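Local coordinates for membrane lipoprotein family protein (Aeropyrum pernix, PDB 4PEV) that probably serves as the solute-binding lipoprotein of an ABC transporter, holding adenosine for uptake across the cell membrane, at residues I168-I177 with W372-V381. Sequence-based numbering, arbitrary orientation.
Sequences IIAADIANNI and WISNDGWRLV
The carboxylate of D172, on helix 159-181, meets S374 at the N-terminus of helix 375-389 in one lobe of a two-lobed periplasmic-binding-protein fold, away from the adenosine site. The short axes run 166° apart, nearly antiparallel, and approach to 9.3 Å. The extended first torsion of D172 (chi1 180°) carries its carboxylate out to the turn where helix 358-372 ends and the next begins. There it takes two bonds from the N-cap residue S374: OG donates to OD1 at 2.8 Å, tilted out of the carboxylate plane on the syn side, while S374 N reaches the syn lone pair of OD2 at 2.9 Å. The same OG accepts from G377 N, the capping bond proper, a geometry consistent with D172 holding the capping hydroxyl in place. Shortening D172 to an alanine would probably leave S374 N and OG without these acceptors, the cap hydroxyl freer to turn, and N176 without its weak bond to OD2.

One turn on, N176 bridges to the end of the preceding helix: ND2 donates to W372 O at 2.9 Å, lying well above the carbonyl plane, and gives that weak bond back to D172. The side chains of W372 and I177 cross at about a right angle, I177 CG1 coming to the ring obliquely, 3.9 Å from W372 CZ3; the ring also meets that of F277.

Apolar contacts flank this polar centre. I168 lays CG2 against L380 CB, and I173 CG1 packs on I373 CG1 at 4.0 Å. I169 sends CG2 to I373 CD1 and CD1 to V381 CG2. That same CD1 makes a CH-pi contact over a face of W378, 4.3 Å from the six-membered ring centroid and 21° off its normal, while I373 CG2 lies over the W378 ring, offset toward the rim, 3.6 Å above the plane.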
loop_
_atom_site.group_PDB
_atom_site.type_symbol
_atom_site.label_atom_id
_atom_site.label_comp_id
_atom_site.label_asym_id
_atom_site.label_seq_id
_atom_site.Cartn_x
_atom_site.Cartn_y
_atom_site.Cartn_z
ATOM N N ILE C 168 6.208 -9.182 10.365
ATOM C CA ILE C 168 7.206 -9.417 11.410
ATOM C C ILE C 168 7.090 -8.353 12.481
ATOM O O ILE C 168 7.059 -8.669 13.662
ATOM C CB ILE C 168 8.642 -9.426 10.831
ATOM C CG1 ILE C 168 8.910 -10.743 10.109
ATOM C CG2 ILE C 168 9.698 -9.257 11.910
ATOM C CD1 ILE C 168 10.027 -10.626 9.102
ATOM N N ILE C 169 7.011 -7.094 12.064
ATOM C CA ILE C 169 6.934 -5.975 13.002
ATOM C C ILE C 169 5.688 -6.038 13.893
ATOM O O ILE C 169 5.762 -5.814 15.108
ATOM C CB ILE C 169 6.917 -4.619 12.270
ATOM C CG1 ILE C 169 8.216 -4.395 11.482
ATOM C CG2 ILE C 169 6.678 -3.472 13.262
ATOM C CD1 ILE C 169 9.427 -4.134 12.355
ATOM N N ALA C 170 4.547 -6.325 13.283
ATOM C CA ALA C 170 3.289 -6.302 13.994
ATOM C C ALA C 170 3.212 -7.483 14.942
ATOM O O ALA C 170 2.683 -7.374 16.034
ATOM C CB ALA C 170 2.136 -6.324 13.009
ATOM N N ALA C 171 3.740 -8.621 14.527
ATOM C CA ALA C 171 3.823 -9.759 15.429
ATOM C C ALA C 171 4.663 -9.402 16.636
ATOM O O ALA C 171 4.385 -9.851 17.742
ATOM C CB ALA C 171 4.416 -10.975 14.727
ATOM N N ASP C 172 5.689 -8.593 16.417
ATOM C CA ASP C 172 6.617 -8.240 17.476
ATOM C C ASP C 172 6.015 -7.238 18.423
ATOM O O ASP C 172 6.197 -7.344 19.634
ATOM C CB ASP C 172 7.911 -7.670 16.900
ATOM C CG ASP C 172 8.903 -7.290 17.977
ATOM O OD1 ASP C 172 9.364 -8.187 18.742
ATOM O OD2 ASP C 172 9.218 -6.080 18.057
ATOM N N ILE C 173 5.304 -6.261 17.876
ATOM C CA ILE C 173 4.645 -5.251 18.693
ATOM C C ILE C 173 3.546 -5.889 19.519
ATOM O O ILE C 173 3.337 -5.512 20.662
ATOM C CB ILE C 173 4.042 -4.139 17.835
ATOM C CG1 ILE C 173 5.152 -3.334 17.163
ATOM C CG2 ILE C 173 3.161 -3.224 18.677
ATOM C CD1 ILE C 173 4.648 -2.292 16.176
ATOM N N ALA C 174 2.853 -6.862 18.944
ATOM C CA ALA C 174 1.781 -7.554 19.644
ATOM C C ALA C 174 2.339 -8.441 20.757
ATOM O O ALA C 174 1.782 -8.525 21.851
ATOM C CB ALA C 174 0.981 -8.384 18.660
ATOM N N ASN C 175 3.443 -9.113 20.466
ATOM C CA ASN C 175 4.196 -9.831 21.481
ATOM C C ASN C 175 4.603 -8.945 22.661
ATOM O O ASN C 175 4.407 -9.318 23.822
ATOM C CB ASN C 175 5.448 -10.428 20.850
ATOM C CG ASN C 175 6.038 -11.549 21.670
ATOM O OD1 ASN C 175 5.325 -12.217 22.421
ATOM N ND2 ASN C 175 7.341 -11.779 21.516
ATOM N N ASN C 176 5.163 -7.773 22.370
ATOM C CA ASN C 176 5.555 -6.847 23.437
ATOM C C ASN C 176 4.365 -6.311 24.212
ATOM O O ASN C 176 4.459 -6.097 25.420
ATOM C CB ASN C 176 6.355 -5.668 22.897
ATOM C CG ASN C 176 7.592 -6.105 22.154
ATOM O OD1 ASN C 176 8.328 -6.980 22.601
ATOM N ND2 ASN C 176 7.820 -5.507 21.000
ATOM N N ILE C 177 3.248 -6.083 23.530
ATOM C CA ILE C 177 2.051 -5.628 24.225
ATOM C C ILE C 177 1.579 -6.704 25.196
ATOM O O ILE C 177 1.179 -6.420 26.320
ATOM C CB ILE C 177 0.925 -5.241 23.242
ATOM C CG1 ILE C 177 1.295 -3.935 22.523
ATOM C CG2 ILE C 177 -0.416 -5.086 23.975
ATOM C CD1 ILE C 177 0.298 -3.502 21.461
ATOM N N TRP C 372 8.425 0.008 21.669
ATOM C CA TRP C 372 7.528 -1.105 21.311
ATOM C C TRP C 372 7.982 -2.014 20.182
ATOM O O TRP C 372 7.258 -2.935 19.815
ATOM C CB TRP C 372 6.140 -0.570 20.992
ATOM C CG TRP C 372 5.485 0.039 22.162
ATOM C CD1 TRP C 372 5.359 1.357 22.415
ATOM C CD2 TRP C 372 4.861 -0.644 23.252
ATOM N NE1 TRP C 372 4.687 1.555 23.594
ATOM C CE2 TRP C 372 4.370 0.340 24.131
ATOM C CE3 TRP C 372 4.663 -1.990 23.567
ATOM C CZ2 TRP C 372 3.694 0.027 25.318
ATOM C CZ3 TRP C 372 3.999 -2.308 24.752
ATOM C CH2 TRP C 372 3.522 -1.299 25.614
ATOM N N ILE C 373 9.165 -1.782 19.634
ATOM C CA ILE C 373 9.714 -2.699 18.646
ATOM C C ILE C 373 11.066 -3.186 19.165
ATOM O O ILE C 373 12.022 -2.437 19.196
ATOM C CB ILE C 373 9.838 -2.046 17.242
ATOM C CG1 ILE C 373 8.535 -1.305 16.860
ATOM C CG2 ILE C 373 10.179 -3.098 16.185
ATOM C CD1 ILE C 373 8.436 -0.849 15.407
ATOM N N SER C 374 11.127 -4.444 19.583
ATOM C CA SER C 374 12.364 -5.043 20.097
ATOM C C SER C 374 13.442 -5.142 19.013
ATOM O O SER C 374 13.148 -5.041 17.808
ATOM C CB SER C 374 12.084 -6.448 20.658
ATOM O OG SER C 374 11.851 -7.397 19.616
ATOM N N ASN C 375 14.688 -5.348 19.446
ATOM C CA ASN C 375 15.820 -5.525 18.524
ATOM C C ASN C 375 15.730 -6.825 17.732
ATOM O O ASN C 375 16.287 -6.922 16.646
ATOM C CB ASN C 375 17.142 -5.468 19.288
ATOM C CG ASN C 375 17.468 -4.069 19.774
ATOM O OD1 ASN C 375 17.041 -3.074 19.192
ATOM N ND2 ASN C 375 18.240 -3.987 20.842
ATOM N N ASP C 376 15.043 -7.818 18.300
ATOM C CA ASP C 376 14.750 -9.069 17.613
ATOM C C ASP C 376 13.839 -8.823 16.430
ATOM O O ASP C 376 14.018 -9.436 15.383
ATOM C CB ASP C 376 14.074 -10.068 18.556
ATOM C CG ASP C 376 15.018 -10.613 19.617
ATOM O OD1 ASP C 376 16.193 -10.912 19.301
ATOM O OD2 ASP C 376 14.574 -10.745 20.780
ATOM N N GLY C 377 12.854 -7.940 16.615
ATOM C CA GLY C 377 12.001 -7.468 15.529
ATOM C C GLY C 377 12.816 -6.959 14.349
ATOM O O GLY C 377 12.593 -7.388 13.203
ATOM N N TRP C 378 13.777 -6.078 14.642
ATOM C CA TRP C 378 14.660 -5.470 13.630
ATOM C C TRP C 378 15.665 -6.426 13.015
ATOM O O TRP C 378 16.015 -6.300 11.840
ATOM C CB TRP C 378 15.427 -4.296 14.238
ATOM C CG TRP C 378 14.554 -3.124 14.541
ATOM C CD1 TRP C 378 14.378 -2.510 15.753
ATOM C CD2 TRP C 378 13.713 -2.434 13.613
ATOM N NE1 TRP C 378 13.487 -1.470 15.629
ATOM C CE2 TRP C 378 13.063 -1.402 14.326
ATOM C CE3 TRP C 378 13.444 -2.589 12.238
ATOM C CZ2 TRP C 378 12.157 -0.524 13.712
ATOM C CZ3 TRP C 378 12.549 -1.720 11.628
ATOM C CH2 TRP C 378 11.913 -0.701 12.366
ATOM N N ARG C 379 16.144 -7.350 13.839
ATOM C CA ARG C 379 17.092 -8.379 13.445
ATOM C C ARG C 379 16.387 -9.265 12.421
ATOM O O ARG C 379 16.908 -9.503 11.336
ATOM C CB ARG C 379 17.512 -9.172 14.702
ATOM C CG ARG C 379 18.812 -9.966 14.653
ATOM C CD ARG C 379 18.865 -11.024 15.768
ATOM N NE ARG C 379 18.126 -12.254 15.405
ATOM C CZ ARG C 379 17.154 -12.847 16.117
ATOM N NH1 ARG C 379 16.750 -12.378 17.297
ATOM N NH2 ARG C 379 16.578 -13.956 15.648
ATOM N N LEU C 380 15.178 -9.707 12.758
ATOM C CA LEU C 380 14.345 -10.501 11.840
ATOM C C LEU C 380 13.897 -9.755 10.576
ATOM O O LEU C 380 13.854 -10.357 9.503
ATOM C CB LEU C 380 13.113 -11.041 12.559
ATOM C CG LEU C 380 13.431 -12.089 13.624
ATOM C CD1 LEU C 380 12.225 -12.329 14.523
ATOM C CD2 LEU C 380 13.909 -13.388 12.982
ATOM N N VAL C 381 13.537 -8.470 10.703
ATOM C CA VAL C 381 13.271 -7.610 9.532
ATOM C C VAL C 381 14.447 -7.687 8.585
ATOM O O VAL C 381 14.289 -8.054 7.435
ATOM C CB VAL C 381 13.058 -6.122 9.916
ATOM C CG1 VAL C 381 13.176 -5.211 8.694
ATOM C CG2 VAL C 381 11.707 -5.924 10.600
#